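Local coordinates for 4-oxalmesaconate hydratase (PDB 5CGZ), which catalyses the zinc-dependent hydration of oxalomesaconic acid enol to 4-carboxy-4-hydroxy-2-oxoadipic acid, the third step of gallate degradation, at residues Tyr102-Gln106 with Glu146-Gly150. Numbering follows the deposited sequence.
Sequences YRRVQ and EKIVG
R103 and E146 meet in a salt bridge, NH1 of R103 lying 2.9 Å from OE1 of E146. The oxygen lies at the edge of the guanidinium, near its plane, but is met on its anti side with the two group planes 66° apart; the pairing is one NH1–OE1 bond and not a bidentate pair. A bend at chi2 (-78°) brings the R103 chain alongside the 146-150 loop, with CD of R103 3.1 Å from the carbonyl O of K147. NE and NH1 also donate to the carbonyls of A137 and Y142, which helps fix the guanidinium's rotation. With an alanine in place of R103, the E146 carboxylate would probably lose its cationic mate, and the A137 and Y142 carbonyls one donor each.

Q106, just past the helix end with positive phi, folds back through its own chi2 bend. NE2 of Q106 donates a hydrogen bond to O of R103 at 3.1 Å and, by a weak, bent bond (127° at the hydrogen), another to O of K147 at 3.2 Å; one amide nitrogen thereby spans helix end and loop. Water 1 repeats that link, donating to both carbonyls, while water 2 joins OE1 of Q106 to N of G150. The aliphatic K147 chain crosses the Q106 amide, CD of K147 being 4.0 Å from NE2 of Q106.

Between the buried residues Y102 and V149, CG2 of V149 packs against CB of Y102 at 3.9 Å. Both rest on A137 of helix 122-138, and the V149 backbone bonds to A137. The contact thus joins the C-terminal end of helix 92-105 to the loop leading from helix 122-138 into strand 154-157, away from the zinc site.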
loop_
_atom_site.group_PDB
_atom_site.type_symbol
_atom_site.label_atom_id
_atom_site.label_comp_id
_atom_site.label_asym_id
_atom_site.label_seq_id
_atom_site.Cartn_x
_atom_site.Cartn_y
_atom_site.Cartn_z
ATOM N N TYR A 102 11.240 30.804 0.283
ATOM C CA TYR A 102 11.387 30.158 1.588
ATOM C C TYR A 102 12.344 30.930 2.487
ATOM O O TYR A 102 12.058 31.157 3.664
ATOM C CB TYR A 102 11.906 28.725 1.440
ATOM C CG TYR A 102 10.854 27.638 1.285
ATOM C CD1 TYR A 102 10.292 27.019 2.401
ATOM C CD2 TYR A 102 10.466 27.188 0.022
ATOM C CE1 TYR A 102 9.345 25.995 2.264
ATOM C CE2 TYR A 102 9.522 26.159 -0.127
ATOM C CZ TYR A 102 8.968 25.573 0.999
ATOM O OH TYR A 102 8.039 24.565 0.858
ATOM N N ARG A 103 13.495 31.305 1.935
ATOM C CA ARG A 103 14.512 32.014 2.713
ATOM C C ARG A 103 13.974 33.364 3.213
ATOM O O ARG A 103 14.271 33.787 4.326
ATOM C CB ARG A 103 15.785 32.206 1.877
ATOM C CG ARG A 103 16.627 30.936 1.668
ATOM C CD ARG A 103 17.437 30.629 2.903
ATOM N NE ARG A 103 18.209 29.390 2.838
ATOM C CZ ARG A 103 19.449 29.288 2.359
ATOM N NH1 ARG A 103 20.071 30.355 1.863
ATOM N NH2 ARG A 103 20.069 28.108 2.372
ATOM N N ARG A 104 13.160 34.022 2.396
ATOM C CA ARG A 104 12.593 35.321 2.758
ATOM C C ARG A 104 11.427 35.201 3.746
ATOM O O ARG A 104 11.345 35.936 4.724
ATOM C CB ARG A 104 12.131 36.053 1.495
ATOM C CG ARG A 104 11.546 37.426 1.748
ATOM C CD ARG A 104 11.076 38.075 0.450
ATOM N NE ARG A 104 9.784 37.560 -0.005
ATOM C CZ ARG A 104 9.604 36.874 -1.133
ATOM N NH1 ARG A 104 10.636 36.611 -1.932
ATOM N NH2 ARG A 104 8.389 36.451 -1.467
ATOM N N VAL A 105 10.524 34.267 3.488
ATOM C CA VAL A 105 9.326 34.132 4.302
ATOM C C VAL A 105 9.589 33.381 5.614
ATOM O O VAL A 105 8.961 33.666 6.636
ATOM C CB VAL A 105 8.210 33.414 3.506
ATOM C CG1 VAL A 105 7.033 33.057 4.421
ATOM C CG2 VAL A 105 7.760 34.281 2.331
ATOM N N GLN A 106 10.522 32.433 5.583
ATOM C CA GLN A 106 10.795 31.575 6.740
ATOM C C GLN A 106 9.505 30.972 7.320
ATOM O O GLN A 106 9.213 31.123 8.506
ATOM C CB GLN A 106 11.540 32.370 7.818
ATOM C CG GLN A 106 12.937 32.847 7.392
ATOM C CD GLN A 106 13.979 31.741 7.470
ATOM O OE1 GLN A 106 13.825 30.784 8.227
ATOM N NE2 GLN A 106 15.041 31.866 6.680
ATOM N N GLU A 146 23.366 33.241 4.295
ATOM C CA GLU A 146 21.946 33.518 4.502
ATOM C C GLU A 146 21.393 32.643 5.625
ATOM O O GLU A 146 21.867 31.526 5.839
ATOM C CB GLU A 146 21.133 33.264 3.232
ATOM C CG GLU A 146 21.322 34.237 2.109
ATOM C CD GLU A 146 20.223 34.102 1.057
ATOM O OE1 GLU A 146 19.454 33.106 1.101
ATOM O OE2 GLU A 146 20.117 34.998 0.191
ATOM N N LYS A 147 20.384 33.143 6.328
ATOM C CA LYS A 147 19.705 32.353 7.350
ATOM C C LYS A 147 18.961 31.176 6.705
ATOM O O LYS A 147 18.121 31.378 5.826
ATOM C CB LYS A 147 18.726 33.222 8.141
ATOM C CG LYS A 147 18.073 32.478 9.287
ATOM C CD LYS A 147 16.941 33.274 9.916
ATOM C CE LYS A 147 16.337 32.493 11.081
ATOM N NZ LYS A 147 14.956 32.953 11.409
ATOM N N ILE A 148 19.272 29.954 7.131
ATOM C CA ILE A 148 18.651 28.777 6.532
ATOM C C ILE A 148 17.238 28.568 7.065
ATOM O O ILE A 148 16.851 29.121 8.097
ATOM C CB ILE A 148 19.472 27.490 6.784
ATOM C CG1 ILE A 148 19.435 27.104 8.265
ATOM C CG2 ILE A 148 20.907 27.661 6.296
ATOM C CD1 ILE A 148 20.202 25.842 8.584
ATOM N N VAL A 149 16.472 27.765 6.341
ATOM C CA VAL A 149 15.149 27.337 6.771
ATOM C C VAL A 149 15.282 26.150 7.733
ATOM O O VAL A 149 16.234 25.365 7.629
ATOM C CB VAL A 149 14.290 26.970 5.541
ATOM C CG1 VAL A 149 13.211 25.970 5.890
ATOM C CG2 VAL A 149 13.710 28.237 4.915
ATOM N N GLY A 150 14.349 26.029 8.677
ATOM C CA GLY A 150 14.334 24.894 9.595
ATOM C C GLY A 150 13.598 23.703 8.987
ATOM O O GLY A 150 13.915 23.276 7.876
HETATM O O HOH W 1 17.516 33.837 4.902
HETATM O O HOH W 2 12.608 28.421 9.224
#